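Local coordinates for PILI retraction protein PILT (Thermus thermophilus, PDB 5FL3) that probably binds and hydrolyses ATP to drive pilus retraction, as a member of the type II/IV secretion ATPase family, and carries bound ADP here, at residues R301-D306 and T310-E315; L241-T246 and A290-I295. All blocks are in the same frame, centred on the assembly; numbering follows the deposited sequence.

Interaction 1 (R301-D306 and T310-E315); sequences RELLKD and TPQIKE. Unlike the reference sequence in segment 310-315: Thr310 (reference Met).
The turn joining helix 298-305 to helix 313-318 is closed where Thr310 reaches back to Leu303 in the last turn of the first helix and to Asp306, just past the helix end. Its hydroxyl OG1 lies 2.7 Å from Leu303 O. The same OG1 is 2.9 Å from Asp306 O, and its single proton could serve either carbonyl. OG1 stands anti to the carbonyl carbon (chi1 -67°), which turns it to the helix end and leaves CG2 pointing elsewhere. Here the short hydroxyl can reach both carbonyls; the reference sequence has methionine, which has no hydroxyl to offer.

Beneath the polar contact the side chains are apolar. Leu303 CD2 meets Ile313 CD1 at 3.6 Å, the two chains crossing at a slant. Leu304 CD1 comes in from the next position to the same methyl, 3.9 Å from Ile313 CD1. Leu303 also crosses Gln312 at about a right angle, with Leu303 CG 4.0 Å from Gln312 CB. Leu304 continues onto helices 243-251 and 259-269, and Asp306 OD1 accepts from Glu308 N, an Asx turn within the connection. This is a short helix-to-helix connection packed by aliphatic side chains, within the P-loop ATPase fold.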
ATOM      1  N   ARG A 301     -16.645  16.219  -9.345  1.00 50.34           N
ATOM      2  CA  ARG A 301     -17.533  16.075  -8.198  1.00 52.70           C
ATOM      3  C   ARG A 301     -18.987  15.935  -8.643  1.00 50.43           C
ATOM      4  O   ARG A 301     -19.744  15.169  -8.055  1.00 50.22           O
ATOM      5  CB  ARG A 301     -17.365  17.254  -7.237  1.00 45.99           C
ATOM      6  CG  ARG A 301     -16.050  17.230  -6.508  1.00 45.69           C
ATOM      7  CD  ARG A 301     -15.990  18.218  -5.355  1.00 45.06           C
ATOM      8  NE  ARG A 301     -14.965  17.797  -4.403  1.00 54.45           N
ATOM      9  CZ  ARG A 301     -13.797  18.411  -4.224  1.00 58.43           C
ATOM     10  NH1 ARG A 301     -13.507  19.512  -4.914  1.00 59.99           N
ATOM     11  NH2 ARG A 301     -12.922  17.931  -3.342  1.00 51.61           N
ATOM     12  N   GLU A 302     -19.363  16.670  -9.683  1.00 53.97           N
ATOM     13  CA  GLU A 302     -20.684  16.536 -10.284  1.00 50.67           C
ATOM     14  C   GLU A 302     -20.938  15.106 -10.707  1.00 51.21           C
ATOM     15  O   GLU A 302     -21.964  14.526 -10.379  1.00 53.37           O
ATOM     16  CB  GLU A 302     -20.816  17.455 -11.496  1.00 55.87           C
ATOM     17  CG  GLU A 302     -20.624  18.896 -11.168  1.00 56.10           C
ATOM     18  CD  GLU A 302     -21.588  19.343 -10.095  1.00 66.43           C
ATOM     19  OE1 GLU A 302     -22.717  18.795 -10.049  1.00 60.61           O
ATOM     20  OE2 GLU A 302     -21.214  20.232  -9.293  1.00 71.34           O
ATOM     21  N   LEU A 303     -19.978  14.561 -11.446  1.00 52.85           N
ATOM     22  CA  LEU A 303     -20.021  13.197 -11.950  1.00 53.55           C
ATOM     23  C   LEU A 303     -20.219  12.174 -10.835  1.00 55.50           C
ATOM     24  O   LEU A 303     -21.010  11.230 -10.969  1.00 49.51           O
ATOM     25  CB  LEU A 303     -18.734  12.896 -12.714  1.00 51.58           C
ATOM     26  CG  LEU A 303     -18.689  13.241 -14.205  1.00 59.24           C
ATOM     27  CD1 LEU A 303     -19.520  14.478 -14.558  1.00 58.56           C
ATOM     28  CD2 LEU A 303     -17.246  13.422 -14.630  1.00 55.74           C
ATOM     29  N   LEU A 304     -19.476  12.368  -9.745  1.00 52.13           N
ATOM     30  CA  LEU A 304     -19.592  11.540  -8.553  1.00 53.02           C
ATOM     31  C   LEU A 304     -20.989  11.650  -7.919  1.00 49.81           C
ATOM     32  O   LEU A 304     -21.630  10.656  -7.568  1.00 47.78           O
ATOM     33  CB  LEU A 304     -18.513  11.942  -7.534  1.00 52.41           C
ATOM     34  CG  LEU A 304     -17.138  11.249  -7.512  1.00 48.39           C
ATOM     35  CD1 LEU A 304     -16.587  11.028  -8.885  1.00 50.50           C
ATOM     36  CD2 LEU A 304     -16.148  12.064  -6.692  1.00 47.99           C
ATOM     37  N   LYS A 305     -21.460  12.881  -7.785  1.00 51.66           N
ATOM     38  CA  LYS A 305     -22.678  13.133  -7.042  1.00 53.35           C
ATOM     39  C   LYS A 305     -23.907  12.655  -7.824  1.00 54.86           C
ATOM     40  O   LYS A 305     -24.941  12.349  -7.228  1.00 56.44           O
ATOM     41  CB  LYS A 305     -22.757  14.624  -6.687  1.00 51.30           C
ATOM     42  CG  LYS A 305     -24.090  15.091  -6.164  1.00 57.67           C
ATOM     43  CD  LYS A 305     -24.053  16.558  -5.756  1.00 60.67           C
ATOM     44  CE  LYS A 305     -25.456  17.072  -5.370  1.00 67.49           C
ATOM     45  NZ  LYS A 305     -26.629  16.350  -6.026  1.00 58.71           N
ATOM     46  N   ASP A 306     -23.764  12.551  -9.143  1.00 52.16           N
ATOM     47  CA  ASP A 306     -24.848  12.142 -10.035  1.00 58.01           C
ATOM     48  C   ASP A 306     -24.594  10.766 -10.648  1.00 58.99           C
ATOM     49  O   ASP A 306     -23.700  10.616 -11.473  1.00 58.23           O
ATOM     50  CB  ASP A 306     -25.027  13.177 -11.151  1.00 64.11           C
ATOM     51  CG  ASP A 306     -26.309  12.965 -11.977  1.00 67.76           C
ATOM     52  OD1 ASP A 306     -26.887  11.850 -11.963  1.00 64.35           O
ATOM     53  OD2 ASP A 306     -26.736  13.936 -12.650  1.00 67.96           O
ATOM     54  N   THR A 310     -21.771   9.397 -13.784  1.00 61.19           N
ATOM     55  CA  THR A 310     -20.592   8.832 -13.117  1.00 59.37           C
ATOM     56  C   THR A 310     -19.643   8.097 -14.074  1.00 57.88           C
ATOM     57  O   THR A 310     -18.425   8.215 -13.936  1.00 58.95           O
ATOM     58  CB  THR A 310     -20.997   7.881 -11.973  1.00 58.11           C
ATOM     59  OG1 THR A 310     -21.617   8.633 -10.927  1.00 58.41           O
ATOM     60  CG2 THR A 310     -19.781   7.178 -11.406  1.00 57.02           C
ATOM     61  N   PRO A 311     -20.180   7.342 -15.050  1.00 55.58           N
ATOM     62  CA  PRO A 311     -19.207   6.746 -15.974  1.00 55.11           C
ATOM     63  C   PRO A 311     -18.439   7.777 -16.820  1.00 56.20           C
ATOM     64  O   PRO A 311     -17.363   7.455 -17.315  1.00 60.26           O
ATOM     65  CB  PRO A 311     -20.077   5.846 -16.845  1.00 54.28           C
ATOM     66  CG  PRO A 311     -21.223   5.477 -15.961  1.00 48.65           C
ATOM     67  CD  PRO A 311     -21.512   6.727 -15.195  1.00 53.43           C
ATOM     68  N   GLN A 312     -18.950   9.001 -16.938  1.00 56.63           N
ATOM     69  CA  GLN A 312     -18.232  10.094 -17.603  1.00 56.54           C
ATOM     70  C   GLN A 312     -16.946  10.466 -16.878  1.00 56.91           C
ATOM     71  O   GLN A 312     -16.328  11.497 -17.146  1.00 57.90           O
ATOM     72  CB  GLN A 312     -19.114  11.335 -17.715  1.00 61.22           C
ATOM     73  CG  GLN A 312     -20.196  11.249 -18.774  1.00 60.16           C
ATOM     74  CD  GLN A 312     -21.220  12.364 -18.634  1.00 64.95           C
ATOM     75  OE1 GLN A 312     -22.423  12.112 -18.674  1.00 69.01           O
ATOM     76  NE2 GLN A 312     -20.746  13.604 -18.462  1.00 62.79           N
ATOM     77  N   ILE A 313     -16.561   9.618 -15.941  1.00 60.57           N
ATOM     78  CA  ILE A 313     -15.326   9.761 -15.208  1.00 56.82           C
ATOM     79  C   ILE A 313     -14.169   9.376 -16.131  1.00 56.88           C
ATOM     80  O   ILE A 313     -13.109  10.007 -16.100  1.00 54.99           O
ATOM     81  CB  ILE A 313     -15.380   8.911 -13.891  1.00 55.03           C
ATOM     82  CG1 ILE A 313     -14.810   9.719 -12.740  1.00 57.32           C
ATOM     83  CG2 ILE A 313     -14.752   7.533 -14.028  1.00 57.58           C
ATOM     84  CD1 ILE A 313     -15.495  11.070 -12.596  1.00 56.97           C
ATOM     85  N   LYS A 314     -14.407   8.380 -16.990  1.00 59.45           N
ATOM     86  CA  LYS A 314     -13.435   7.930 -17.982  1.00 57.09           C
ATOM     87  C   LYS A 314     -12.960   9.092 -18.835  1.00 57.13           C
ATOM     88  O   LYS A 314     -11.764   9.380 -18.932  1.00 53.95           O
ATOM     89  CB  LYS A 314     -14.048   6.848 -18.870  1.00 60.89           C
ATOM     90  CG  LYS A 314     -13.088   6.249 -19.890  1.00 62.39           C
ATOM     91  CD  LYS A 314     -13.660   4.965 -20.476  1.00 67.21           C
ATOM     92  CE  LYS A 314     -14.498   5.222 -21.714  1.00 72.44           C
ATOM     93  NZ  LYS A 314     -13.649   5.320 -22.939  1.00 80.77           N
ATOM     94  N   GLU A 315     -13.926   9.773 -19.434  1.00 58.74           N
ATOM     95  CA  GLU A 315     -13.645  10.850 -20.361  1.00 57.14           C
ATOM     96  C   GLU A 315     -12.936  11.975 -19.606  1.00 56.46           C
ATOM     97  O   GLU A 315     -11.971  12.557 -20.103  1.00 57.71           O
ATOM     98  CB  GLU A 315     -14.950  11.316 -21.037  1.00 60.21           C
ATOM     99  CG  GLU A 315     -15.626  10.243 -21.959  1.00 65.17           C
ATOM    100  CD  GLU A 315     -16.495   9.178 -21.218  1.00 70.59           C
ATOM    101  OE1 GLU A 315     -16.602   9.210 -19.976  1.00 64.64           O
ATOM    102  OE2 GLU A 315     -17.056   8.277 -21.887  1.00 74.86           O
TER

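Interaction 2 (L241-T246 and A290-I295); sequences LDAWRT and ALEILI
The carboxylate of Glu292 takes the backbone N-H of Ala243 from above its plane, 37° out of it, at OE2. Its other oxygen, OE1, accepts from Phe328 N. The second flat group, the guanidinium of Arg245, has Asp242 OD1 over one face, displaced toward the rim, and Leu241 CB at its edge. Arg245 NH1 also makes a salt bridge to Asp242 OD2, although the position of OD2 is less certain.

The bond from Ala243 N to Glu292 OE2 is 3.1 Å long and nearly straight, at 170°. With CG anti to the backbone N (chi1 174°), the extended chain of Glu292 carries the carboxylate from the strand to the helix start, a span that suits the length of glutamate. On the way OE2 passes 3.4 Å from Asp242 CB.

The site is the N-terminus of helix 243-251, facing the edge strand 287-295 of the mixed sheet in the P-loop ATPase core. Asp242 is the N-cap: its OD1 accepts from Arg245 N at 3.0 Å, met nearly along the C-O axis. The two acids thus share the first-turn amides, and the helix end would tend to favour negative charge on both. Replacing Glu292 by an alanine would probably leave the N-H of Ala243 and that of Phe328 without this buried acceptor.

Leu294, two residues on and on the same face of the strand, packs beside the acid. Its CD2 lies 4.0 Å from Ala243 CB, and the small methyl of alanine lets the helix start settle near the strand, with Ala243 CA 6.5 Å from Leu294 CA. Ile293 turns to the other face of the strand, onto Pro121 and Val124.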
ATOM      1  N   LEU A 241      -9.534  -1.989  -8.533  1.00 46.32           N
ATOM      2  CA  LEU A 241      -8.567  -1.958  -9.634  1.00 44.85           C
ATOM      3  C   LEU A 241      -8.405  -0.583 -10.258  1.00 45.39           C
ATOM      4  O   LEU A 241      -7.309  -0.239 -10.712  1.00 49.48           O
ATOM      5  CB  LEU A 241      -8.961  -2.960 -10.728  1.00 46.05           C
ATOM      6  CG  LEU A 241      -8.977  -4.459 -10.423  1.00 50.38           C
ATOM      7  CD1 LEU A 241      -7.669  -4.862  -9.745  1.00 43.40           C
ATOM      8  CD2 LEU A 241     -10.233  -4.887  -9.599  1.00 56.96           C
ATOM      9  N   ASP A 242      -9.481   0.197 -10.300  1.00 42.86           N
ATOM     10  CA  ASP A 242      -9.409   1.544 -10.878  1.00 41.14           C
ATOM     11  C   ASP A 242     -10.375   2.489 -10.193  1.00 39.88           C
ATOM     12  O   ASP A 242     -11.022   2.115  -9.220  1.00 41.09           O
ATOM     13  CB  ASP A 242      -9.692   1.512 -12.388  1.00 43.54           C
ATOM     14  CG  ASP A 242     -10.955   0.735 -12.740  1.00 50.20           C
ATOM     15  OD1 ASP A 242     -11.834   0.520 -11.865  1.00 45.89           O
ATOM     16  OD2 ASP A 242     -11.065   0.329 -13.918  1.00 60.59           O
ATOM     17  N   ALA A 243     -10.489   3.706 -10.716  1.00 41.42           N
ATOM     18  CA  ALA A 243     -11.342   4.718 -10.101  1.00 37.67           C
ATOM     19  C   ALA A 243     -12.820   4.329 -10.158  1.00 38.15           C
ATOM     20  O   ALA A 243     -13.519   4.371  -9.150  1.00 37.49           O
ATOM     21  CB  ALA A 243     -11.118   6.063 -10.760  1.00 39.54           C
ATOM     22  N   TRP A 244     -13.289   3.950 -11.337  1.00 43.00           N
ATOM     23  CA  TRP A 244     -14.663   3.493 -11.498  1.00 40.93           C
ATOM     24  C   TRP A 244     -15.056   2.439 -10.443  1.00 43.11           C
ATOM     25  O   TRP A 244     -16.023   2.624  -9.710  1.00 39.06           O
ATOM     26  CB  TRP A 244     -14.848   2.951 -12.914  1.00 42.94           C
ATOM     27  CG  TRP A 244     -16.111   2.172 -13.122  1.00 49.03           C
ATOM     28  CD1 TRP A 244     -16.216   0.822 -13.320  1.00 44.59           C
ATOM     29  CD2 TRP A 244     -17.453   2.690 -13.155  1.00 46.49           C
ATOM     30  NE1 TRP A 244     -17.537   0.468 -13.466  1.00 48.42           N
ATOM     31  CE2 TRP A 244     -18.317   1.592 -13.372  1.00 50.35           C
ATOM     32  CE3 TRP A 244     -18.005   3.969 -13.024  1.00 43.72           C
ATOM     33  CZ2 TRP A 244     -19.703   1.736 -13.458  1.00 41.31           C
ATOM     34  CZ3 TRP A 244     -19.372   4.110 -13.109  1.00 49.11           C
ATOM     35  CH2 TRP A 244     -20.210   2.997 -13.326  1.00 46.68           C
ATOM     36  N   ARG A 245     -14.284   1.357 -10.351  1.00 48.23           N
ATOM     37  CA  ARG A 245     -14.535   0.279  -9.386  1.00 42.66           C
ATOM     38  C   ARG A 245     -14.395   0.743  -7.936  1.00 42.82           C
ATOM     39  O   ARG A 245     -15.082   0.238  -7.035  1.00 39.10           O
ATOM     40  CB  ARG A 245     -13.576  -0.894  -9.635  1.00 40.46           C
ATOM     41  CG  ARG A 245     -14.168  -2.021 -10.451  1.00 43.58           C
ATOM     42  CD  ARG A 245     -13.113  -2.704 -11.285  1.00 49.82           C
ATOM     43  NE  ARG A 245     -13.292  -2.373 -12.689  1.00 54.58           N
ATOM     44  CZ  ARG A 245     -12.307  -2.248 -13.578  1.00 60.98           C
ATOM     45  NH1 ARG A 245     -11.043  -2.420 -13.214  1.00 51.17           N
ATOM     46  NH2 ARG A 245     -12.590  -1.932 -14.842  1.00 66.31           N
ATOM     47  N   THR A 246     -13.497   1.696  -7.714  1.00 38.35           N
ATOM     48  CA  THR A 246     -13.244   2.179  -6.364  1.00 39.24           C
ATOM     49  C   THR A 246     -14.444   2.961  -5.846  1.00 39.39           C
ATOM     50  O   THR A 246     -14.933   2.730  -4.733  1.00 38.87           O
ATOM     51  CB  THR A 246     -11.981   3.042  -6.318  1.00 38.99           C
ATOM     52  OG1 THR A 246     -10.839   2.210  -6.579  1.00 33.56           O
ATOM     53  CG2 THR A 246     -11.837   3.722  -4.949  1.00 38.83           C
ATOM     54  N   ALA A 290       2.123   1.128 -13.103  1.00 35.73           N
ATOM     55  CA  ALA A 290       1.032   1.578 -13.943  1.00 38.51           C
ATOM     56  C   ALA A 290       0.071   2.304 -13.027  1.00 42.12           C
ATOM     57  O   ALA A 290      -0.364   1.737 -12.025  1.00 40.85           O
ATOM     58  CB  ALA A 290       0.355   0.415 -14.633  1.00 37.47           C
ATOM     59  N   LEU A 291      -0.272   3.541 -13.373  1.00 41.42           N
ATOM     60  CA  LEU A 291      -0.973   4.420 -12.446  1.00 42.44           C
ATOM     61  C   LEU A 291      -2.091   5.196 -13.130  1.00 44.75           C
ATOM     62  O   LEU A 291      -1.879   5.833 -14.179  1.00 42.00           O
ATOM     63  CB  LEU A 291       0.028   5.374 -11.796  1.00 38.90           C
ATOM     64  CG  LEU A 291      -0.558   6.459 -10.914  1.00 41.73           C
ATOM     65  CD1 LEU A 291      -1.318   5.834  -9.746  1.00 42.01           C
ATOM     66  CD2 LEU A 291       0.536   7.371 -10.408  1.00 41.69           C
ATOM     67  N   GLU A 292      -3.290   5.090 -12.556  1.00 41.17           N
ATOM     68  CA  GLU A 292      -4.448   5.870 -12.991  1.00 43.29           C
ATOM     69  C   GLU A 292      -4.778   6.922 -11.929  1.00 42.03           C
ATOM     70  O   GLU A 292      -4.862   6.592 -10.744  1.00 36.51           O
ATOM     71  CB  GLU A 292      -5.646   4.969 -13.240  1.00 37.09           C
ATOM     72  CG  GLU A 292      -6.922   5.690 -13.554  1.00 39.15           C
ATOM     73  CD  GLU A 292      -8.007   4.714 -13.954  1.00 46.21           C
ATOM     74  OE1 GLU A 292      -7.749   3.928 -14.886  1.00 51.84           O
ATOM     75  OE2 GLU A 292      -9.105   4.713 -13.350  1.00 48.10           O
ATOM     76  N   ILE A 293      -4.970   8.172 -12.360  1.00 39.74           N
ATOM     77  CA  ILE A 293      -5.245   9.291 -11.454  1.00 38.18           C
ATOM     78  C   ILE A 293      -6.595   9.940 -11.710  1.00 43.82           C
ATOM     79  O   ILE A 293      -6.825  10.506 -12.778  1.00 43.60           O
ATOM     80  CB  ILE A 293      -4.159  10.373 -11.568  1.00 40.17           C
ATOM     81  CG1 ILE A 293      -2.777   9.739 -11.399  1.00 41.69           C
ATOM     82  CG2 ILE A 293      -4.361  11.481 -10.563  1.00 40.25           C
ATOM     83  CD1 ILE A 293      -1.634  10.693 -11.600  1.00 43.93           C
ATOM     84  N   LEU A 294      -7.490   9.851 -10.722  1.00 42.99           N
ATOM     85  CA  LEU A 294      -8.704  10.661 -10.712  1.00 39.25           C
ATOM     86  C   LEU A 294      -8.551  11.802  -9.725  1.00 39.89           C
ATOM     87  O   LEU A 294      -8.378  11.572  -8.535  1.00 45.90           O
ATOM     88  CB  LEU A 294      -9.928   9.821 -10.358  1.00 41.08           C
ATOM     89  CG  LEU A 294     -11.217  10.615 -10.139  1.00 41.60           C
ATOM     90  CD1 LEU A 294     -11.476  11.500 -11.334  1.00 49.39           C
ATOM     91  CD2 LEU A 294     -12.405   9.709  -9.909  1.00 41.48           C
ATOM     92  N   ILE A 295      -8.583  13.034 -10.207  1.00 41.93           N
ATOM     93  CA  ILE A 295      -8.540  14.176  -9.307  1.00 40.76           C
ATOM     94  C   ILE A 295      -9.931  14.765  -9.195  1.00 45.40           C
ATOM     95  O   ILE A 295     -10.592  15.016 -10.201  1.00 48.21           O
ATOM     96  CB  ILE A 295      -7.559  15.246  -9.775  1.00 43.15           C
ATOM     97  CG1 ILE A 295      -6.138  14.684  -9.809  1.00 42.74           C
ATOM     98  CG2 ILE A 295      -7.607  16.441  -8.847  1.00 41.71           C
ATOM     99  CD1 ILE A 295      -5.531  14.490  -8.464  1.00 37.64           C
TER

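Overall arrangement
The centres of interactions 1 and 2 lie about 13 Å apart, on the same side of the chain's centre, and in sequence the segments of interaction 2 come first. Strand 287-295 runs on into helix 298-305, so the edge of the mixed sheet leads straight to the helical connection of interaction 1. The two contacts also touch: Thr310 CG2 packs 3.5 Å from Trp244 CZ3, and Ile313 CG1 lies 3.7 Å from Leu294 CD2. Residues leading into helix 313-318 pack on helix 243-251, while the helix itself, through Ile313, meets the edge strand. Interaction 2 is the nearer to the bound ADP, about 14 Å from the side chain of Glu292, while interaction 1 is peripheral packing.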